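Local coordinates for uncharacterized protein A6V7T0 (Pseudomonas aeruginosa, PDB 3K12) that is of unknown function but belongs to the YjgF-like superfamily, whose small alpha/beta subunits pack here as a trimer, at residues Ala12-His17 with Gln51-Asp56; Gln41-Ile46 with Gln82-Gly87; Ala74-Val79 with Pro90-Ser95. All blocks are in the same frame, centred on the assembly; numbering follows the deposited sequence.

Contact 1. Residues Ala12-His17 with Gln51-Asp56; sequences AEMALH and QSVGSD
Leu16 and Val53 mark the nearest approach of the two backbones, their CA atoms 8.4 Å apart, and no hydrogen bond spans the gap. On one side the chain runs as extended strand up to His17, just past a corner at Glu13. On the other, helix 35-52 finishes at about Ser52 and its chain unwinds through Val53 and Gly54. The finish is a Schellman motif: Gly54, with phi at 87°, is the C-prime residue, Gly54 N bonds to Gln51 O at 3.1 Å, and Ser55 N closes the wider loop on Leu50 O. This unwinding leaves Val53 directed at the strand.

Met14, present as selenomethionine, crosses most of the space. Its CG lies anti to the backbone N (chi1 177°), the chain stays extended to the selenium and then bends at chi3 (58°), which brings the terminal methyl against the end of the helix. Met14 CE touches Val53 CG1 at 3.5 Å, the two side chains meeting tip to tip, while Met14 SE stands 4.1 Å from Val53 CG2. The same methyl, Met14 CE, also lies 3.5 Å from Ser52 OG; that hydroxyl is bonded to Leu49 O, so here it simply packs. Two residues along the strand, Leu16 CD1 reaches Val53 CB at a looser 4.3 Å.

Phe5 of strand 3-7 touches both Met14 and Val53, and Val53 O is bonded to Arg114 NH1. Glu13 and Met14 both face Phe5 on that adjacent strand, a classic beta bulge. The Schellman-capped end of helix 35-52 thus packs through an apolar seam on strands 12-17 and 3-7, consistent with the alpha/beta fold of YjgF-like proteins, in which helices cover one face of the sheet.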
# COMPACT_ATOMS: atom_id res chain seq x y z
N ALA D 12 -14.54 -6.93 -2.55
CA ALA D 12 -14.21 -7.80 -3.68
C ALA D 12 -12.84 -8.38 -3.37
O ALA D 12 -11.95 -7.66 -2.90
CB ALA D 12 -14.13 -7.02 -4.94
N GLU D 13 -12.62 -9.67 -3.65
CA GLU D 13 -11.27 -10.20 -3.53
C GLU D 13 -10.33 -9.57 -4.55
O GLU D 13 -9.13 -9.38 -4.27
CB GLU D 13 -11.30 -11.72 -3.70
CG GLU D 13 -12.02 -12.46 -2.58
CD GLU D 13 -11.52 -12.10 -1.18
OE1 GLU D 13 -10.30 -12.08 -0.96
OE2 GLU D 13 -12.36 -11.82 -0.31
N MSE D 14 -10.86 -9.29 -5.73
CA MSE D 14 -10.08 -8.76 -6.82
C MSE D 14 -10.87 -7.77 -7.65
O MSE D 14 -12.06 -7.97 -7.91
CB MSE D 14 -9.54 -9.94 -7.67
CG MSE D 14 -8.77 -9.49 -8.89
SE MSE D 14 -7.87 -10.96 -9.81
CE MSE D 14 -9.44 -12.11 -10.20
N ALA D 15 -10.21 -6.71 -8.09
CA ALA D 15 -10.80 -5.75 -9.01
C ALA D 15 -9.85 -5.51 -10.17
O ALA D 15 -8.63 -5.33 -9.96
CB ALA D 15 -11.15 -4.41 -8.30
N LEU D 16 -10.38 -5.52 -11.39
CA LEU D 16 -9.61 -5.27 -12.59
C LEU D 16 -10.02 -3.90 -13.13
O LEU D 16 -11.23 -3.60 -13.28
CB LEU D 16 -9.92 -6.37 -13.63
CG LEU D 16 -8.93 -7.22 -14.43
CD1 LEU D 16 -9.68 -7.80 -15.63
CD2 LEU D 16 -7.67 -6.46 -14.86
N HIS D 17 -9.04 -3.06 -13.40
CA HIS D 17 -9.24 -1.74 -14.00
C HIS D 17 -8.37 -1.64 -15.22
O HIS D 17 -7.17 -1.45 -15.12
CB HIS D 17 -8.85 -0.65 -13.02
CG HIS D 17 -9.05 0.73 -13.56
ND1 HIS D 17 -8.14 1.75 -13.35
CD2 HIS D 17 -10.04 1.26 -14.31
CE1 HIS D 17 -8.57 2.85 -13.94
NE2 HIS D 17 -9.72 2.58 -14.53
N GLN D 51 -4.37 -15.88 -12.49
CA GLN D 51 -4.55 -16.67 -13.72
C GLN D 51 -6.00 -16.64 -14.21
O GLN D 51 -6.24 -16.71 -15.43
CB GLN D 51 -4.06 -18.11 -13.50
CG GLN D 51 -2.56 -18.16 -13.34
CD GLN D 51 -1.96 -19.54 -13.30
OE1 GLN D 51 -0.73 -19.68 -13.18
NE2 GLN D 51 -2.80 -20.56 -13.41
N SER D 52 -6.94 -16.48 -13.28
CA SER D 52 -8.37 -16.43 -13.66
C SER D 52 -8.69 -15.26 -14.58
O SER D 52 -9.72 -15.28 -15.28
CB SER D 52 -9.27 -16.44 -12.42
OG SER D 52 -9.36 -15.15 -11.83
N VAL D 53 -7.86 -14.21 -14.54
CA VAL D 53 -8.05 -13.05 -15.41
C VAL D 53 -6.98 -12.90 -16.48
O VAL D 53 -6.92 -11.90 -17.16
CB VAL D 53 -8.24 -11.72 -14.60
CG1 VAL D 53 -9.48 -11.85 -13.74
CG2 VAL D 53 -7.03 -11.40 -13.75
N GLY D 54 -6.15 -13.92 -16.66
CA GLY D 54 -5.14 -13.86 -17.70
C GLY D 54 -3.83 -13.22 -17.28
O GLY D 54 -3.02 -12.89 -18.14
N SER D 55 -3.63 -13.04 -15.98
CA SER D 55 -2.34 -12.59 -15.44
C SER D 55 -1.61 -13.82 -14.89
O SER D 55 -2.08 -14.96 -15.04
CB SER D 55 -2.55 -11.54 -14.35
OG SER D 55 -1.32 -11.00 -13.85
N ASP D 56 -0.46 -13.59 -14.25
CA ASP D 56 0.35 -14.70 -13.76
C ASP D 56 1.39 -14.16 -12.79
O ASP D 56 1.54 -12.93 -12.65
CB ASP D 56 1.00 -15.50 -14.90
CG ASP D 56 1.95 -14.68 -15.73
OD1 ASP D 56 3.05 -14.36 -15.22
OD2 ASP D 56 1.64 -14.34 -16.89

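Contact 2. Residues Gln41-Ile46 with Gln82-Gly87; sequences QILENI and QWFPEG
Leu43 comes down on the indole of Trp83 with its CB, and following that side chain outward traces most of the contact. Leu43 CB sits over one face of the six-membered ring, 3.7 Å from its centroid and 22° off the ring normal, a CH-pi contact in which the nearest ring atom is Trp83 CE2. With CG anti to the carbonyl carbon (chi1 -67°), the branch point continues past the indole, and the two methyls reach different rings. Leu43 CD1 turns to the pyrrole side and lies 3.8 Å from Trp83 CG; Leu43 CD2 goes to the next aromatic residue and meets Phe84 CZ at 4.1 Å, with the leucine and phenylalanine side chains crossing at about a right angle.

The indole, sliding past Leu43 in the opposite direction, reaches the helix backbone with its far rim: Trp83 CZ2 is 3.5 Å from Leu43 O, and CH2 passes close to the amide of Glu44. One water bridges Leu43 O and Trp83 NE1, donating to the first at 3.0 Å and accepting from the second at 2.9 Å; it lies at the edge of the indole, in its plane. That bridge, added to the CH-pi contact, should limit rotation of the indole. Phe84 braces it from within the same segment, Trp83 CD1 standing 3.7 Å above the plane of the Phe84 ring, over its centre.

Arg57 makes a cation-pi contact with Trp83 and is also bonded through NH1 to Trp83 O. Leu43 also packs on Met108 of strand 106-113. An aromatic end of helix 73-83 laid against the middle of helix 35-52 fits the two-helix layer that rests on the sheet in YjgF-like subunits.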
# COMPACT_ATOMS: atom_id res chain seq x y z
N GLN D 41 0.19 -20.80 1.01
CA GLN D 41 -1.27 -20.72 0.82
C GLN D 41 -1.68 -19.39 0.17
O GLN D 41 -2.49 -19.38 -0.77
CB GLN D 41 -2.04 -20.84 2.13
CG GLN D 41 -2.07 -22.25 2.74
CD GLN D 41 -2.81 -22.24 4.05
OE1 GLN D 41 -3.99 -21.87 4.11
NE2 GLN D 41 -2.12 -22.61 5.14
N ILE D 42 -1.12 -18.30 0.68
CA ILE D 42 -1.43 -16.97 0.19
C ILE D 42 -0.95 -16.79 -1.24
O ILE D 42 -1.70 -16.34 -2.09
CB ILE D 42 -0.84 -15.89 1.12
CG1 ILE D 42 -1.61 -15.85 2.45
CG2 ILE D 42 -0.83 -14.51 0.42
CD1 ILE D 42 -0.85 -15.17 3.55
N LEU D 43 0.32 -17.15 -1.51
CA LEU D 43 0.81 -17.01 -2.85
C LEU D 43 0.07 -17.89 -3.84
O LEU D 43 -0.12 -17.50 -4.99
CB LEU D 43 2.33 -17.27 -2.92
CG LEU D 43 3.17 -16.20 -2.19
CD1 LEU D 43 4.61 -16.73 -2.03
CD2 LEU D 43 3.20 -14.92 -2.99
N GLU D 44 -0.36 -19.09 -3.38
CA GLU D 44 -1.16 -19.91 -4.29
C GLU D 44 -2.52 -19.28 -4.60
O GLU D 44 -2.96 -19.32 -5.76
CB GLU D 44 -1.37 -21.33 -3.79
CG GLU D 44 -2.27 -22.06 -4.75
CD GLU D 44 -2.32 -23.53 -4.54
OE1 GLU D 44 -2.20 -24.26 -5.55
OE2 GLU D 44 -2.50 -23.94 -3.38
N ASN D 45 -3.17 -18.70 -3.60
CA ASN D 45 -4.46 -18.07 -3.88
C ASN D 45 -4.29 -16.84 -4.79
O ASN D 45 -5.10 -16.61 -5.70
CB ASN D 45 -5.18 -17.65 -2.59
CG ASN D 45 -6.66 -17.36 -2.85
OD1 ASN D 45 -7.39 -18.24 -3.37
ND2 ASN D 45 -7.13 -16.15 -2.50
N ILE D 46 -3.21 -16.08 -4.59
CA ILE D 46 -2.88 -15.01 -5.53
C ILE D 46 -2.71 -15.52 -6.95
O ILE D 46 -3.19 -14.94 -7.91
CB ILE D 46 -1.66 -14.18 -5.03
CG1 ILE D 46 -2.06 -13.38 -3.77
CG2 ILE D 46 -1.15 -13.23 -6.09
CD1 ILE D 46 -0.86 -12.98 -2.89
N GLN D 82 11.63 -18.89 -3.41
CA GLN D 82 11.36 -20.12 -4.17
C GLN D 82 10.22 -20.01 -5.13
O GLN D 82 9.93 -20.94 -5.84
CB GLN D 82 11.04 -21.28 -3.20
CG GLN D 82 12.25 -21.79 -2.49
CD GLN D 82 11.95 -22.71 -1.33
OE1 GLN D 82 10.82 -23.23 -1.18
NE2 GLN D 82 12.95 -22.92 -0.50
N TRP D 83 9.53 -18.87 -5.15
CA TRP D 83 8.24 -18.77 -5.81
C TRP D 83 8.26 -18.14 -7.20
O TRP D 83 7.56 -18.58 -8.10
CB TRP D 83 7.28 -17.97 -4.89
CG TRP D 83 5.85 -18.04 -5.36
CD1 TRP D 83 5.19 -17.10 -6.08
CD2 TRP D 83 4.93 -19.10 -5.12
NE1 TRP D 83 3.89 -17.53 -6.33
CE2 TRP D 83 3.71 -18.76 -5.75
CE3 TRP D 83 5.01 -20.31 -4.43
CZ2 TRP D 83 2.58 -19.58 -5.72
CZ3 TRP D 83 3.87 -21.13 -4.39
CH2 TRP D 83 2.69 -20.75 -5.01
N PHE D 84 8.99 -17.03 -7.33
CA PHE D 84 8.90 -16.22 -8.54
C PHE D 84 9.98 -16.53 -9.56
O PHE D 84 11.10 -16.89 -9.16
CB PHE D 84 8.97 -14.72 -8.18
CG PHE D 84 7.79 -14.23 -7.37
CD1 PHE D 84 6.59 -13.90 -8.02
CD2 PHE D 84 7.89 -14.07 -6.00
CE1 PHE D 84 5.51 -13.44 -7.30
CE2 PHE D 84 6.80 -13.61 -5.25
CZ PHE D 84 5.58 -13.29 -5.92
N PRO D 85 9.65 -16.42 -10.86
CA PRO D 85 10.67 -16.59 -11.90
C PRO D 85 11.83 -15.61 -11.69
O PRO D 85 11.62 -14.47 -11.24
CB PRO D 85 9.92 -16.36 -13.21
CG PRO D 85 8.52 -15.97 -12.83
CD PRO D 85 8.30 -16.14 -11.40
N GLU D 86 13.04 -16.02 -12.02
CA GLU D 86 14.23 -15.19 -11.79
C GLU D 86 14.06 -13.83 -12.44
O GLU D 86 13.73 -13.74 -13.61
CB GLU D 86 15.52 -15.88 -12.31
CG GLU D 86 16.76 -15.02 -11.95
CD GLU D 86 18.09 -15.52 -12.51
OE1 GLU D 86 18.09 -16.42 -13.36
OE2 GLU D 86 19.13 -14.98 -12.07
N GLY D 87 14.31 -12.79 -11.65
CA GLY D 87 14.31 -11.43 -12.13
C GLY D 87 12.93 -10.80 -12.27
O GLY D 87 12.85 -9.59 -12.56
O HOH W 1 1.46 -16.15 -7.16

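Contact 3. Residues Ala74-Val79 with Pro90-Ser95; sequences AGLNQV and PTRACS
Asn77 and Arg92 meet through a single oxygen: Asn77 OD1 accepts from Arg92 NH2 at 2.9 Å and from Arg92 NH1 at 3.0 Å. The grip is end-on, with OD1 at the guanidinium edge and close to its plane. Because both nitrogens share one acceptor, neither N-H points straight at it, and both bonds are bent. The amide is turned 41° from the guanidinium, and both donors are tilted from the carbonyl plane. Beside this pair, Leu76 CD2 packs on Cys94 SG at 3.9 Å and stands 4.2 Å from Arg92 NH2, giving the charged group an apolar flank.

The arginine gets there by leaving the strand with CG wedged between the backbone N and carbonyl carbon (chi1 45°) and bending at chi3. Behind the side chains, helix 74-79 and strand 91-95 run nearly antiparallel, at 159°, with axes 11.9 Å apart at closest. This is the returning half of a beta-alpha-beta crossover: strand 60-67, helix 73-83, then strand 91-96 alongside the first and parallel to it.

Further out, Trp80 makes a cation-pi contact with Arg92, and Tyr73 touches both Arg92 and Cys94. Leu76 also rests on Ile65 of strand 60-67 and on Thr39 of helix 35-52. The third subunit also reaches the strand: Ile100 of that chain packs on Cys94, and Ile109 of that chain on Ala93.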
# COMPACT_ATOMS: atom_id res chain seq x y z
N ALA D 74 12.54 -14.83 8.20
CA ALA D 74 13.33 -15.74 7.38
C ALA D 74 12.49 -16.77 6.63
O ALA D 74 12.75 -17.05 5.46
CB ALA D 74 14.41 -16.42 8.22
N GLY D 75 11.46 -17.32 7.29
CA GLY D 75 10.56 -18.30 6.66
C GLY D 75 9.73 -17.70 5.54
O GLY D 75 9.56 -18.33 4.48
N LEU D 76 9.24 -16.49 5.75
CA LEU D 76 8.55 -15.76 4.70
C LEU D 76 9.44 -15.66 3.48
O LEU D 76 9.04 -15.96 2.34
CB LEU D 76 8.20 -14.35 5.20
CG LEU D 76 7.89 -13.30 4.12
CD1 LEU D 76 6.53 -13.56 3.56
CD2 LEU D 76 7.98 -11.86 4.68
N ASN D 77 10.69 -15.23 3.71
CA ASN D 77 11.57 -14.99 2.57
C ASN D 77 12.04 -16.27 1.88
O ASN D 77 12.29 -16.25 0.69
CB ASN D 77 12.77 -14.14 2.96
CG ASN D 77 12.38 -12.75 3.35
OD1 ASN D 77 11.40 -12.18 2.83
ND2 ASN D 77 13.12 -12.18 4.28
N GLN D 78 12.11 -17.36 2.65
CA GLN D 78 12.46 -18.68 2.10
C GLN D 78 11.47 -19.05 1.00
O GLN D 78 11.86 -19.41 -0.12
CB GLN D 78 12.46 -19.72 3.22
CG GLN D 78 12.71 -21.18 2.82
CD GLN D 78 12.30 -22.14 3.95
OE1 GLN D 78 11.89 -23.28 3.70
NE2 GLN D 78 12.38 -21.67 5.18
N VAL D 79 10.18 -18.92 1.30
CA VAL D 79 9.16 -19.24 0.29
C VAL D 79 9.15 -18.22 -0.86
O VAL D 79 9.09 -18.59 -2.03
CB VAL D 79 7.75 -19.35 0.94
CG1 VAL D 79 6.68 -19.61 -0.10
CG2 VAL D 79 7.77 -20.45 1.99
N PRO D 90 7.99 -9.26 -7.82
CA PRO D 90 7.50 -7.88 -7.74
C PRO D 90 8.22 -7.06 -6.68
O PRO D 90 8.88 -7.62 -5.77
CB PRO D 90 6.05 -8.08 -7.29
CG PRO D 90 6.10 -9.37 -6.43
CD PRO D 90 7.06 -10.24 -7.23
N THR D 91 8.04 -5.74 -6.78
CA THR D 91 8.47 -4.87 -5.69
C THR D 91 7.70 -5.22 -4.43
O THR D 91 6.55 -5.66 -4.52
CB THR D 91 8.31 -3.37 -6.03
OG1 THR D 91 6.91 -3.01 -6.03
CG2 THR D 91 8.95 -3.05 -7.37
N ARG D 92 8.30 -5.01 -3.27
CA ARG D 92 7.68 -5.39 -2.02
C ARG D 92 8.06 -4.42 -0.92
O ARG D 92 9.08 -3.73 -1.00
CB ARG D 92 7.96 -6.85 -1.64
CG ARG D 92 9.38 -7.31 -1.82
CD ARG D 92 9.63 -8.66 -1.16
NE ARG D 92 9.95 -8.57 0.25
CZ ARG D 92 10.17 -9.63 1.02
NH1 ARG D 92 10.07 -10.86 0.51
NH2 ARG D 92 10.45 -9.48 2.31
N ALA D 93 7.26 -4.39 0.11
CA ALA D 93 7.59 -3.64 1.33
C ALA D 93 7.02 -4.41 2.50
O ALA D 93 5.81 -4.67 2.54
CB ALA D 93 7.04 -2.23 1.28
N CYS D 94 7.88 -4.80 3.42
CA CYS D 94 7.48 -5.68 4.52
C CYS D 94 7.73 -4.96 5.81
O CYS D 94 8.81 -4.40 5.99
CB CYS D 94 8.33 -6.95 4.49
SG CYS D 94 7.98 -8.13 5.87
N SER D 95 6.74 -4.97 6.69
CA SER D 95 6.90 -4.44 8.05
C SER D 95 6.10 -5.30 9.04
O SER D 95 5.31 -6.17 8.63
CB SER D 95 6.49 -2.97 8.08
OG SER D 95 5.09 -2.83 7.87

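Overall arrangement
Contacts 2 and 3 adjoin, their centres about 11 Å apart, and share helix 73-83. They touch where Phe84 CE1 packs on Pro90 CD at 3.6 Å and where Leu43 CD1 meets Val79 CG1 at 4.0 Å. Contact 1 is linked to contact 2 through helix 35-52: contact 1 uses the end of that helix and contact 2 its middle; their centres are about 15 Å apart and they do not touch. Contacts 1 and 3 lie about 22 Å apart between centres, on opposite sides of the chain's centre, yet reach the same sheet. Contact 1 borders the second subunit and contacts 2 and 3 the third.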